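Local structure of peptidoglycan N-acetylglucosamine deacetylase (5JMU) at residues M62-A67 / K104-N109; I75-H80 / F93-Q98; T87-F92 / T134-D139; W150-G155 / S173-H178; Q166-V171 / E197-W202. The protein probably removes acetyl groups from N-acetylglucosamine in peptidoglycan by zinc-dependent hydrolysis, this chain being the catalytic domain of a membrane-anchored protein. All coordinates share one frame; numbering follows the deposited sequence. Where two conformers were deposited one is given.

Contact 1: residues M62-A67 / K104-N109; sequences MIAEEA and KAQTGN
Ala-64 on helix 61-68 and Gln-106 in the last turn of helix 89-107 bring the two backbones together, their CA atoms only 4.8 Å apart. The alanines allow this close approach. Ala-64 CB lies 3.3 Å from OE1 of Gln-106 and equally near its backbone O. Gln-106 folds at chi2 (-71°), which turns its CD aside, and its NE2 goes on to bond OE1 of Gln-60, just ahead of helix 61-68. Ile-63 crosses the glutamine side chain at about a right angle. Its CG2 branch does the touching, 3.9 Å from Gln-106 CB and 3.8 Å from Thr-107 CG2. One turn further along, Ala-67 CB meets the same threonine methyl at 3.6 Å.

With chi1 of Thr-107 at 71°, OG1 lies between the backbone N and the carbonyl carbon, while CG2 meets the neighbouring helix. OG1 accepts from Asn-109 N at 3.1 Å, an ST turn, and also bonds Ile-103 O. Gly-108, between Thr-107 and Asn-109, leaves the helix with positive phi. Inward, Ile-63 and Ala-67 also rest on Val-73 of strand 72-77. Two neighbouring helices packing through alanine, isoleucine and threonine methyls outside a shared strand are what the distorted beta/alpha barrel of NodB-type deacetylases would lead one to expect.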
# COMPACT_ATOMS: atom_id res chain seq x y z
N MSE A 62 2.63 12.67 10.00
CA MSE A 62 3.52 12.01 9.03
C MSE A 62 2.89 11.84 7.67
O MSE A 62 3.61 11.69 6.68
CB MSE A 62 3.98 10.65 9.52
CG MSE A 62 4.95 10.69 10.68
SE MSE A 62 6.62 11.65 10.27
CE MSE A 62 6.14 13.38 10.83
N ILE A 63 1.56 11.90 7.60
CA ILE A 63 0.89 11.83 6.30
C ILE A 63 1.26 13.09 5.49
O ILE A 63 1.56 13.01 4.29
CB ILE A 63 -0.61 11.71 6.46
CG1 ILE A 63 -0.92 10.36 7.10
CG2 ILE A 63 -1.36 11.92 5.11
CD1 ILE A 63 -2.41 10.23 7.54
N ALA A 64 1.23 14.25 6.14
CA ALA A 64 1.68 15.48 5.50
C ALA A 64 3.13 15.35 5.05
O ALA A 64 3.47 15.77 3.97
CB ALA A 64 1.51 16.70 6.44
N GLU A 65 3.98 14.79 5.90
CA GLU A 65 5.40 14.65 5.54
C GLU A 65 5.61 13.68 4.37
O GLU A 65 6.50 13.91 3.52
CB GLU A 65 6.20 14.18 6.77
CG GLU A 65 7.71 14.37 6.62
CD GLU A 65 8.17 15.84 6.46
OE1 GLU A 65 7.45 16.78 6.88
OE2 GLU A 65 9.27 16.06 5.91
N GLU A 66 4.84 12.59 4.33
CA GLU A 66 4.97 11.65 3.22
C GLU A 66 4.70 12.35 1.89
O GLU A 66 5.45 12.21 0.91
CB GLU A 66 4.00 10.47 3.40
CG GLU A 66 4.46 9.53 4.53
CD GLU A 66 3.38 8.56 4.99
OE1 GLU A 66 2.24 8.57 4.48
OE2 GLU A 66 3.67 7.80 5.98
N ALA A 67 3.63 13.13 1.85
CA ALA A 67 3.29 13.82 0.62
C ALA A 67 4.33 14.90 0.31
O ALA A 67 4.73 15.06 -0.86
CB ALA A 67 1.87 14.43 0.70
N LYS A 104 -6.82 14.66 2.99
CA LYS A 104 -7.05 16.00 2.45
C LYS A 104 -6.60 17.09 3.42
O LYS A 104 -5.94 18.07 3.03
CB LYS A 104 -8.54 16.16 2.13
CG LYS A 104 -8.93 17.58 1.81
CD LYS A 104 -8.38 18.00 0.47
CE LYS A 104 -9.10 19.31 0.05
NZ LYS A 104 -8.46 20.05 -1.07
N ALA A 105 -6.99 16.93 4.70
CA ALA A 105 -6.59 17.86 5.78
C ALA A 105 -5.07 18.00 5.83
O ALA A 105 -4.51 19.11 5.90
CB ALA A 105 -7.12 17.34 7.14
N GLN A 106 -4.39 16.86 5.76
CA GLN A 106 -2.94 16.83 5.94
C GLN A 106 -2.15 17.27 4.70
O GLN A 106 -1.14 17.95 4.84
CB GLN A 106 -2.51 15.40 6.32
CG GLN A 106 -2.86 14.99 7.78
CD GLN A 106 -2.03 15.71 8.84
OE1 GLN A 106 -0.95 16.24 8.56
NE2 GLN A 106 -2.54 15.75 10.09
N THR A 107 -2.63 16.89 3.51
CA THR A 107 -1.84 17.05 2.29
C THR A 107 -2.41 18.09 1.35
O THR A 107 -1.72 18.53 0.43
CB THR A 107 -1.73 15.75 1.47
OG1 THR A 107 -3.00 15.43 0.85
CG2 THR A 107 -1.28 14.60 2.36
N GLY A 108 -3.68 18.45 1.54
CA GLY A 108 -4.32 19.38 0.62
C GLY A 108 -5.01 18.70 -0.55
O GLY A 108 -5.76 19.35 -1.28
N ASN A 109 -4.80 17.40 -0.71
CA ASN A 109 -5.36 16.67 -1.84
C ASN A 109 -6.14 15.44 -1.41
O ASN A 109 -5.83 14.84 -0.41
CB ASN A 109 -4.24 16.21 -2.78
CG ASN A 109 -3.44 17.36 -3.33
OD1 ASN A 109 -3.99 18.25 -3.95
ND2 ASN A 109 -2.15 17.34 -3.09

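Contact 2: residues I75-H80 / F93-Q98; sequences IHSASH and FDDLEQ. With ZN (zinc ion), chain C.
A buried carboxylate, Asp-95 of helix 89-107, is hydrogen-bonded to Ser-77, Ala-78 and Ser-79, where strand 72-77 runs into the loop that carries His-80 in the NodB-type barrel. The Asp-95 side chain leaves the helix with CG anti to the backbone N (chi1 -180°), and each carboxylate oxygen accepts two bonds. OD2 takes Ser-77 OG at 2.7 Å, on the syn side but tilted from the plane, and Ala-78 N at 3.0 Å from the opposite face, a bent bond (137°). OD1 receives Ser-79 N at 2.9 Å through its syn lone pair, a straighter bond of 158°, while Ser-79 OG comes in at 3.0 Å from above the carboxylate plane. Four donors therefore fix the rotation of the carboxylate and tie the loop's backbone to the helix.

His-76 near the end of the strand and His-80 in the loop both bind the zinc ion through NE2; Asp-28 and three waters complete its coordination. Ser-77 OG also accepts from His-80 N at 2.8 Å, an ST motif. It thus stands between Asp-95 and His-80, with the aspartate one step further from the metal. The His-76 ring is steadied by ND1 bonding Arg-115 O. Earlier on the strand the contact is apolar: Ile-75 crosses Leu-96 at about a right angle, CD1 to CD2 at 4.0 Å.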
# COMPACT_ATOMS: atom_id res chain seq x y z
N ILE A 75 -5.17 5.39 0.44
CA ILE A 75 -6.02 4.96 1.55
C ILE A 75 -5.89 3.50 1.87
O ILE A 75 -5.89 2.71 0.94
CB ILE A 75 -7.49 5.25 1.21
CG1 ILE A 75 -7.70 6.76 1.10
CG2 ILE A 75 -8.42 4.68 2.33
CD1 ILE A 75 -9.10 7.19 0.57
N HIS A 76 -5.76 3.13 3.16
CA HIS A 76 -5.91 1.73 3.59
C HIS A 76 -7.24 1.63 4.33
O HIS A 76 -8.21 1.03 3.84
CB HIS A 76 -4.70 1.30 4.43
CG HIS A 76 -4.56 -0.18 4.65
ND1 HIS A 76 -4.90 -1.13 3.71
CD2 HIS A 76 -4.05 -0.85 5.72
CE1 HIS A 76 -4.63 -2.34 4.22
NE2 HIS A 76 -4.13 -2.20 5.43
N SER A 77 -7.33 2.31 5.46
CA SER A 77 -8.58 2.34 6.23
C SER A 77 -8.42 3.26 7.44
O SER A 77 -7.36 3.29 8.04
CB SER A 77 -8.94 0.92 6.71
OG SER A 77 -9.98 0.99 7.68
N ALA A 78 -9.45 4.02 7.78
CA ALA A 78 -9.29 4.86 8.97
C ALA A 78 -9.18 3.99 10.22
O ALA A 78 -8.26 4.18 11.02
CB ALA A 78 -10.49 5.88 9.10
N SER A 79 -10.14 3.08 10.41
CA SER A 79 -10.15 2.27 11.61
C SER A 79 -9.34 0.99 11.54
O SER A 79 -8.92 0.49 12.60
CB SER A 79 -11.59 1.87 11.98
OG SER A 79 -12.09 0.96 11.01
N HIS A 80 -9.18 0.47 10.33
CA HIS A 80 -8.56 -0.82 10.08
C HIS A 80 -9.21 -1.89 10.96
O HIS A 80 -8.54 -2.80 11.46
CB HIS A 80 -7.05 -0.76 10.34
CG HIS A 80 -6.26 -1.83 9.64
ND1 HIS A 80 -6.00 -3.06 10.22
CD2 HIS A 80 -5.63 -1.83 8.44
CE1 HIS A 80 -5.27 -3.79 9.38
NE2 HIS A 80 -5.03 -3.07 8.30
N PHE A 93 -17.51 2.55 2.97
CA PHE A 93 -17.24 3.87 2.38
C PHE A 93 -17.27 4.95 3.44
O PHE A 93 -16.54 5.92 3.30
CB PHE A 93 -18.20 4.18 1.22
CG PHE A 93 -17.80 3.46 -0.03
CD1 PHE A 93 -16.61 3.77 -0.66
CD2 PHE A 93 -18.56 2.39 -0.52
CE1 PHE A 93 -16.19 3.08 -1.82
CE2 PHE A 93 -18.17 1.71 -1.67
CZ PHE A 93 -16.99 2.04 -2.31
N ASP A 94 -18.06 4.80 4.51
CA ASP A 94 -17.93 5.77 5.60
C ASP A 94 -16.50 5.80 6.13
O ASP A 94 -15.91 6.87 6.33
CB ASP A 94 -18.90 5.47 6.74
CG ASP A 94 -20.36 5.88 6.44
OD1 ASP A 94 -20.63 6.58 5.46
OD2 ASP A 94 -21.22 5.47 7.22
N ASP A 95 -15.93 4.62 6.35
CA ASP A 95 -14.54 4.56 6.79
C ASP A 95 -13.55 5.06 5.75
O ASP A 95 -12.61 5.80 6.10
CB ASP A 95 -14.23 3.11 7.20
CG ASP A 95 -12.79 2.95 7.68
OD1 ASP A 95 -12.57 3.11 8.91
OD2 ASP A 95 -11.94 2.61 6.82
N LEU A 96 -13.74 4.71 4.49
CA LEU A 96 -12.82 5.14 3.43
C LEU A 96 -12.84 6.67 3.35
O LEU A 96 -11.77 7.32 3.27
CB LEU A 96 -13.23 4.49 2.09
CG LEU A 96 -12.40 4.90 0.87
CD1 LEU A 96 -12.47 3.76 -0.14
CD2 LEU A 96 -12.96 6.15 0.17
N GLU A 97 -14.04 7.24 3.42
CA GLU A 97 -14.17 8.70 3.35
C GLU A 97 -13.56 9.41 4.54
O GLU A 97 -12.99 10.51 4.40
CB GLU A 97 -15.65 9.09 3.20
CG GLU A 97 -16.20 8.70 1.83
CD GLU A 97 -17.70 8.98 1.74
OE1 GLU A 97 -18.26 9.59 2.70
OE2 GLU A 97 -18.32 8.57 0.72
N GLN A 98 -13.68 8.82 5.73
CA GLN A 98 -13.00 9.41 6.90
C GLN A 98 -11.49 9.47 6.66
O GLN A 98 -10.81 10.48 6.97
CB GLN A 98 -13.32 8.59 8.14
CG GLN A 98 -14.74 8.91 8.64
CD GLN A 98 -15.27 7.85 9.59
OE1 GLN A 98 -16.46 7.52 9.58
NE2 GLN A 98 -14.37 7.29 10.41
ZN ZN C . -3.48 -3.58 6.87
O HOH W 1 -2.02 -4.30 5.62
O HOH W 2 -2.73 -5.03 8.21
O HOH W 3 -4.75 -5.15 6.09

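Contact 3: residues T87-F92 / T134-D139; sequences TSEQAF and TQLVND. With MG (magnesium ion), chain D.
A magnesium site straddles the start of helix 89-107 and helix 132-142, with Glu-89 on one side and Gln-135 and Asp-139 on the other, at the outer edge of the NodB-type catalytic domain. The metal is bound directly by Glu-89 OE1 at 2.2 Å, and by three waters that also meet the protein. Water 4 donates back to the other oxygen of the same carboxylate, Glu-89 OE2, at 2.6 Å. Water 6 donates to Asp-139 OD1 at 3.0 Å. Water 5 lies 2.7 Å from Gln-135 OE1 and 2.9 Å from Asp-139 OD2, although it has more acceptors near it than protons to offer. Helix 132-142 meets the ion through water; no atom of 134-139 binds it directly.

The Glu-89 and Asp-139 side chains cross at about a right angle, their carboxylate planes 37° apart. Glu-89 OE1 is 3.3 Å from Asp-139 OD2, both acceptors, a proximity the magnesium probably makes tolerable. At the helix start Ser-88 is the N-cap, its OG accepting from Ala-91 N. Beneath the charged edge the packing is apolar. In Phe-92, chi1 of 178° carries CG toward helix 132-142, and Phe-116 meets the ring. Leu-136 CD1 lies over one face in a CH-pi contact, 3.8 Å from the Phe-92 centroid and 18° off the normal, while the leucine's other methyl, CD2, lies 3.6 Å from Phe-92 CD2.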
# COMPACT_ATOMS: atom_id res chain seq x y z
N THR A 87 -18.93 -4.78 7.27
CA THR A 87 -20.31 -5.20 7.58
C THR A 87 -21.30 -4.74 6.48
O THR A 87 -22.38 -5.32 6.34
CB THR A 87 -20.76 -4.66 8.92
OG1 THR A 87 -20.59 -3.23 8.94
CG2 THR A 87 -19.94 -5.28 10.04
N SER A 88 -20.97 -3.69 5.71
CA SER A 88 -21.87 -3.25 4.65
C SER A 88 -21.05 -2.36 3.71
O SER A 88 -20.03 -1.83 4.12
CB SER A 88 -23.07 -2.47 5.19
OG SER A 88 -22.65 -1.26 5.76
N GLU A 89 -21.51 -2.19 2.46
CA GLU A 89 -20.89 -1.21 1.57
C GLU A 89 -20.87 0.19 2.21
O GLU A 89 -19.89 0.92 2.08
CB GLU A 89 -21.69 -1.14 0.25
CG GLU A 89 -21.56 -2.40 -0.60
CD GLU A 89 -22.69 -2.56 -1.63
OE1 GLU A 89 -23.15 -1.53 -2.33
OE2 GLU A 89 -23.05 -3.76 -1.74
N GLN A 90 -21.97 0.56 2.86
CA GLN A 90 -22.08 1.87 3.47
C GLN A 90 -21.02 2.08 4.57
O GLN A 90 -20.39 3.14 4.63
CB GLN A 90 -23.51 2.05 3.99
CG GLN A 90 -24.58 2.15 2.86
CD GLN A 90 -24.99 0.79 2.21
OE1 GLN A 90 -24.68 -0.32 2.73
NE2 GLN A 90 -25.72 0.88 1.08
N ALA A 91 -20.82 1.07 5.42
CA ALA A 91 -19.80 1.16 6.46
C ALA A 91 -18.40 1.25 5.87
O ALA A 91 -17.55 2.00 6.36
CB ALA A 91 -19.91 -0.07 7.39
N PHE A 92 -18.14 0.50 4.80
CA PHE A 92 -16.83 0.55 4.17
C PHE A 92 -16.55 1.95 3.67
O PHE A 92 -15.46 2.48 3.93
CB PHE A 92 -16.76 -0.44 3.00
CG PHE A 92 -15.44 -0.38 2.30
CD1 PHE A 92 -14.37 -1.05 2.85
CD2 PHE A 92 -15.29 0.39 1.16
CE1 PHE A 92 -13.11 -0.99 2.25
CE2 PHE A 92 -14.03 0.48 0.53
CZ PHE A 92 -12.97 -0.22 1.07
N THR A 134 -16.94 -8.45 -4.01
CA THR A 134 -17.38 -8.34 -5.41
C THR A 134 -18.09 -7.01 -5.64
O THR A 134 -17.92 -6.36 -6.69
CB THR A 134 -18.30 -9.52 -5.75
OG1 THR A 134 -17.50 -10.73 -5.87
CG2 THR A 134 -19.07 -9.28 -7.08
N GLN A 135 -18.91 -6.61 -4.67
CA GLN A 135 -19.55 -5.28 -4.81
C GLN A 135 -18.53 -4.16 -4.70
O GLN A 135 -18.54 -3.23 -5.50
CB GLN A 135 -20.63 -5.06 -3.75
CG GLN A 135 -21.82 -6.08 -3.86
CD GLN A 135 -22.45 -6.12 -5.25
OE1 GLN A 135 -22.68 -5.06 -5.88
NE2 GLN A 135 -22.73 -7.32 -5.76
N LEU A 136 -17.67 -4.22 -3.69
CA LEU A 136 -16.76 -3.09 -3.49
C LEU A 136 -15.74 -2.84 -4.61
O LEU A 136 -15.40 -1.67 -4.87
CB LEU A 136 -15.98 -3.25 -2.17
CG LEU A 136 -16.84 -3.11 -0.91
CD1 LEU A 136 -15.95 -3.40 0.35
CD2 LEU A 136 -17.49 -1.68 -0.83
N VAL A 137 -15.23 -3.87 -5.30
CA VAL A 137 -14.28 -3.57 -6.38
C VAL A 137 -15.04 -2.81 -7.46
O VAL A 137 -14.48 -1.92 -8.10
CB VAL A 137 -13.57 -4.81 -6.95
CG1 VAL A 137 -12.65 -5.41 -5.86
CG2 VAL A 137 -14.54 -5.86 -7.53
N ASN A 138 -16.32 -3.12 -7.63
CA ASN A 138 -17.10 -2.36 -8.59
C ASN A 138 -17.45 -0.95 -8.07
O ASN A 138 -17.34 0.03 -8.83
CB ASN A 138 -18.33 -3.19 -8.98
CG ASN A 138 -17.96 -4.39 -9.90
OD1 ASN A 138 -17.66 -4.17 -11.08
ND2 ASN A 138 -17.95 -5.64 -9.36
N ASP A 139 -17.79 -0.83 -6.80
CA ASP A 139 -18.15 0.49 -6.25
C ASP A 139 -16.95 1.43 -6.21
O ASP A 139 -17.09 2.64 -6.48
CB ASP A 139 -18.75 0.34 -4.85
CG ASP A 139 -20.09 -0.39 -4.87
OD1 ASP A 139 -20.87 -0.15 -5.80
OD2 ASP A 139 -20.32 -1.24 -4.00
MG MG D . -24.34 -1.61 -4.23
O HOH W 4 -24.83 -3.56 -3.58
O HOH W 5 -22.65 -2.44 -5.16
O HOH W 6 -23.61 0.25 -4.77

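Contact 4: residues W150-G155 / S173-H178; sequences WNVSSG and SGVQSH. With ACT (acetate ion), chain B.
Asn-151 and His-178 reach toward each other tip to tip and stack, amide on imidazole, with their planes just 8° apart. The asparagine ND2 sits over the centre of the ring, 3.5 Å from His-178 CG, and Asn-151 CB adds a CH-pi contact over the same face. Ser-177 CB covers the opposite face near the rim. At the ring edge His-178 ND1 donates an almost straight bond (173°) of 2.9 Å to OXT of an acetate ion, probably picked up from the crystallisation liquor.

What fixes the turn of the amide lies one shell out. Asn-151 CG lies between the backbone N and the carbonyl carbon (chi1 61°); OD1 accepts from Val-182 N and ND2 donates to Val-180 O, both of strand 180-186. A type I turn from Val-175 leads to His-178.

Next to the stack, Val-152 wedges against the C-terminal part of helix 164-175. Its CG2 is 3.5 Å from Gly-174 O and 4.2 Å from Val-175 CG2, and CG1 comes to 4.0 Å of Gly-174 CA, a close approach to a backbone that carries no side chain. Strand 152-153, helix 164-175 and strand 180-186 form a beta-alpha-beta unit with parallel strands, and this contact packs the first strand against the crossover helix.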
# COMPACT_ATOMS: atom_id res chain seq x y z
N TRP A 150 -0.77 -6.67 -4.39
CA TRP A 150 0.69 -6.77 -4.43
C TRP A 150 1.08 -8.08 -5.10
O TRP A 150 0.25 -8.97 -5.22
CB TRP A 150 1.30 -6.70 -3.00
CG TRP A 150 0.78 -7.82 -2.12
CD1 TRP A 150 1.40 -9.03 -1.85
CD2 TRP A 150 -0.45 -7.82 -1.35
NE1 TRP A 150 0.60 -9.79 -1.00
CE2 TRP A 150 -0.53 -9.06 -0.69
CE3 TRP A 150 -1.49 -6.88 -1.17
CZ2 TRP A 150 -1.61 -9.40 0.16
CZ3 TRP A 150 -2.57 -7.23 -0.35
CH2 TRP A 150 -2.61 -8.47 0.31
N ASN A 151 2.33 -8.19 -5.57
CA ASN A 151 2.79 -9.46 -6.09
C ASN A 151 4.16 -9.87 -5.50
O ASN A 151 4.74 -10.84 -5.98
CB ASN A 151 2.87 -9.46 -7.64
CG ASN A 151 3.82 -8.42 -8.17
OD1 ASN A 151 4.52 -7.76 -7.41
ND2 ASN A 151 3.88 -8.28 -9.49
N VAL A 152 4.65 -9.16 -4.50
CA VAL A 152 5.83 -9.62 -3.73
C VAL A 152 5.51 -9.53 -2.26
O VAL A 152 5.21 -8.45 -1.76
CB VAL A 152 7.09 -8.77 -4.05
CG1 VAL A 152 8.28 -9.13 -3.12
CG2 VAL A 152 7.46 -8.97 -5.49
N SER A 153 5.53 -10.68 -1.57
CA SER A 153 5.37 -10.68 -0.12
C SER A 153 6.68 -10.51 0.60
O SER A 153 7.68 -11.11 0.23
CB SER A 153 4.72 -11.95 0.33
OG SER A 153 3.41 -11.91 -0.23
N SER A 154 6.67 -9.66 1.62
CA SER A 154 7.87 -9.50 2.44
C SER A 154 7.90 -10.49 3.60
O SER A 154 8.92 -10.63 4.25
CB SER A 154 7.95 -8.09 3.01
OG SER A 154 6.85 -7.92 3.89
N GLY A 155 6.78 -11.16 3.86
CA GLY A 155 6.65 -12.03 5.00
C GLY A 155 6.50 -11.30 6.32
O GLY A 155 6.55 -11.95 7.36
N SER A 173 14.19 -11.99 -3.29
CA SER A 173 13.82 -13.17 -4.08
C SER A 173 12.45 -12.99 -4.76
O SER A 173 12.30 -13.39 -5.94
CB SER A 173 13.84 -14.42 -3.21
OG SER A 173 12.93 -14.32 -2.15
N GLY A 174 11.45 -12.40 -4.10
CA GLY A 174 10.17 -12.20 -4.78
C GLY A 174 10.19 -11.26 -5.99
O GLY A 174 9.48 -11.48 -6.98
N VAL A 175 10.98 -10.19 -5.91
CA VAL A 175 11.08 -9.22 -7.01
C VAL A 175 11.59 -9.87 -8.28
O VAL A 175 11.23 -9.48 -9.39
CB VAL A 175 11.99 -8.04 -6.57
CG1 VAL A 175 12.64 -7.34 -7.74
CG2 VAL A 175 11.17 -7.06 -5.69
N GLN A 176 12.46 -10.87 -8.13
CA GLN A 176 13.07 -11.48 -9.31
C GLN A 176 12.09 -12.31 -10.11
O GLN A 176 12.40 -12.74 -11.23
CB GLN A 176 14.27 -12.33 -8.90
CG GLN A 176 15.42 -11.45 -8.39
CD GLN A 176 16.57 -12.28 -7.90
OE1 GLN A 176 17.25 -12.92 -8.70
NE2 GLN A 176 16.76 -12.32 -6.60
N SER A 177 10.91 -12.55 -9.55
CA SER A 177 9.87 -13.26 -10.27
C SER A 177 9.10 -12.39 -11.23
O SER A 177 8.33 -12.93 -12.01
CB SER A 177 8.86 -13.87 -9.30
OG SER A 177 9.55 -14.76 -8.44
N HIS A 178 9.28 -11.06 -11.16
CA HIS A 178 8.38 -10.15 -11.86
C HIS A 178 9.14 -9.04 -12.53
O HIS A 178 10.04 -8.47 -11.94
CB HIS A 178 7.37 -9.48 -10.89
CG HIS A 178 6.51 -10.49 -10.17
ND1 HIS A 178 5.55 -11.25 -10.80
CD2 HIS A 178 6.48 -10.83 -8.86
CE1 HIS A 178 4.99 -12.06 -9.91
NE2 HIS A 178 5.52 -11.82 -8.72
C ACT B . 4.01 -11.63 -13.84
O ACT B . 4.06 -12.84 -14.13
OXT ACT B . 5.10 -11.03 -13.65
CH3 ACT B . 2.70 -10.91 -13.73

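Contact 5: residues Q166-V171 / E197-W202; sequences QVVQNV and EQIIQW
Gln-198 brings the one flat group that touches across this contact: its amide end lies near a methyl of Val-168, whose CG2 is 4.0 Å from Gln-198 CB, and the two side chains cross at about a right angle. The indole of Trp-202, a turn later, lies beside the contact, meeting the ring of Tyr-208 with planes at about 30° and touching Ile-172.

The fold element here is a pair of neighbouring helices, 164-175 and 196-205, on the outside of the parallel sheet. Their short segments run the same general way, 9.4 Å apart at closest with a crossing angle of -34°. Behind the rim formed by Gln-198 everything is aliphatic. Ile-199 projects between Val-168 and Val-171, with CG1 4.1 Å from Val-168 CA. Its chi1 of -72° sets CG1 anti to the carbonyl carbon, with CG2 anti to the backbone N, where it meets Val-171 CG1 at 3.7 Å. Toward the sheet, Val-171 also packs on Val-183 and Ile-199 on Gln-185, both of strand 180-186, so the same side chains join helix to helix and helices to strand. CD1 of Ile-199 lies 3.8 Å from both CB and CG2 of Val-171.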
# COMPACT_ATOMS: atom_id res chain seq x y z
N GLN A 166 15.55 -11.80 7.08
CA GLN A 166 14.61 -12.62 6.33
C GLN A 166 13.70 -11.75 5.44
O GLN A 166 13.35 -12.16 4.31
CB GLN A 166 13.81 -13.48 7.31
CG GLN A 166 14.64 -14.56 8.02
CD GLN A 166 13.84 -15.36 9.07
OE1 GLN A 166 13.43 -14.83 10.10
NE2 GLN A 166 13.62 -16.65 8.79
N VAL A 167 13.33 -10.55 5.92
CA VAL A 167 12.52 -9.64 5.10
C VAL A 167 13.33 -9.25 3.87
O VAL A 167 12.82 -9.25 2.74
CB VAL A 167 12.07 -8.37 5.89
CG1 VAL A 167 11.40 -7.35 4.95
CG2 VAL A 167 11.12 -8.71 7.04
N VAL A 168 14.61 -8.93 4.08
CA VAL A 168 15.45 -8.56 2.94
C VAL A 168 15.44 -9.69 1.89
O VAL A 168 15.21 -9.45 0.70
CB VAL A 168 16.91 -8.24 3.40
CG1 VAL A 168 17.79 -8.02 2.15
CG2 VAL A 168 16.90 -6.98 4.30
N GLN A 169 15.69 -10.91 2.33
CA GLN A 169 15.78 -12.04 1.41
C GLN A 169 14.43 -12.32 0.75
O GLN A 169 14.38 -12.66 -0.42
CB GLN A 169 16.26 -13.30 2.13
CG GLN A 169 17.71 -13.18 2.57
CD GLN A 169 18.61 -12.75 1.43
OE1 GLN A 169 18.53 -13.30 0.33
NE2 GLN A 169 19.45 -11.74 1.67
N ASN A 170 13.33 -12.13 1.48
CA ASN A 170 12.01 -12.39 0.91
C ASN A 170 11.69 -11.42 -0.21
O ASN A 170 11.18 -11.80 -1.27
CB ASN A 170 10.91 -12.28 1.97
CG ASN A 170 10.89 -13.46 2.92
OD1 ASN A 170 11.41 -14.53 2.60
ND2 ASN A 170 10.28 -13.27 4.08
N VAL A 171 12.02 -10.14 0.01
CA VAL A 171 11.68 -9.14 -1.00
C VAL A 171 12.59 -9.30 -2.23
O VAL A 171 12.12 -9.30 -3.38
CB VAL A 171 11.79 -7.73 -0.43
CG1 VAL A 171 11.63 -6.64 -1.54
CG2 VAL A 171 10.72 -7.56 0.63
N GLU A 197 16.65 -0.34 3.61
CA GLU A 197 17.94 0.10 3.08
C GLU A 197 18.67 -0.96 2.22
O GLU A 197 19.13 -0.69 1.09
CB GLU A 197 18.86 0.59 4.22
CG GLU A 197 20.23 1.03 3.71
CD GLU A 197 21.01 1.87 4.73
OE1 GLU A 197 20.93 1.59 5.95
OE2 GLU A 197 21.70 2.81 4.30
N GLN A 198 18.78 -2.19 2.74
CA GLN A 198 19.42 -3.26 1.98
C GLN A 198 18.63 -3.63 0.74
O GLN A 198 19.23 -3.95 -0.29
CB GLN A 198 19.60 -4.47 2.85
CG GLN A 198 20.75 -4.37 3.81
CD GLN A 198 20.63 -5.49 4.83
OE1 GLN A 198 21.14 -6.60 4.61
NE2 GLN A 198 19.93 -5.24 5.92
N ILE A 199 17.29 -3.57 0.82
CA ILE A 199 16.46 -3.85 -0.34
C ILE A 199 16.75 -2.84 -1.46
O ILE A 199 16.93 -3.22 -2.63
CB ILE A 199 14.95 -3.84 0.05
CG1 ILE A 199 14.63 -5.10 0.88
CG2 ILE A 199 14.04 -3.80 -1.18
CD1 ILE A 199 13.28 -4.96 1.70
N ILE A 200 16.82 -1.56 -1.11
CA ILE A 200 17.14 -0.53 -2.10
C ILE A 200 18.58 -0.69 -2.64
O ILE A 200 18.79 -0.59 -3.88
CB ILE A 200 16.95 0.87 -1.52
CG1 ILE A 200 15.45 1.14 -1.28
CG2 ILE A 200 17.51 1.92 -2.52
CD1 ILE A 200 15.19 2.39 -0.43
N GLN A 201 19.54 -0.94 -1.76
CA GLN A 201 20.90 -1.15 -2.22
C GLN A 201 20.95 -2.28 -3.25
O GLN A 201 21.57 -2.14 -4.31
CB GLN A 201 21.83 -1.48 -1.05
CG GLN A 201 22.08 -0.26 -0.16
CD GLN A 201 22.85 -0.58 1.11
OE1 GLN A 201 22.72 -1.65 1.69
NE2 GLN A 201 23.64 0.36 1.56
N TRP A 202 20.31 -3.39 -2.92
CA TRP A 202 20.33 -4.53 -3.85
C TRP A 202 19.63 -4.18 -5.17
O TRP A 202 20.16 -4.44 -6.27
CB TRP A 202 19.66 -5.76 -3.22
CG TRP A 202 19.68 -6.91 -4.16
CD1 TRP A 202 20.68 -7.85 -4.31
CD2 TRP A 202 18.67 -7.23 -5.12
NE1 TRP A 202 20.34 -8.73 -5.31
CE2 TRP A 202 19.11 -8.39 -5.80
CE3 TRP A 202 17.43 -6.68 -5.44
CZ2 TRP A 202 18.34 -8.97 -6.82
CZ3 TRP A 202 16.68 -7.26 -6.44
CH2 TRP A 202 17.12 -8.39 -7.10

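How the contacts relate
Helix 89-107 serves contacts 1, 2 and 3, and helix 164-175 serves contacts 4 and 5. Contacts 2 and 5, on opposite sides of the chain's centre, are buried, yet opposite in chemistry: a hydrogen-bonded carboxylate behind the zinc site in one, aliphatic packing in the other. Contact 1 is a surface meeting of mostly methyl groups; contacts 3 and 4 are partly buried. The two metals differ too, with zinc bound by two histidines, Asp-28 and three waters, magnesium by one Glu-89 oxygen and waters. Phe-93 links contacts 2 and 3, packing on Leu-136 and Asp-139, while a probable Ser-154 O to Asn-170 ND2 bond links contacts 4 and 5.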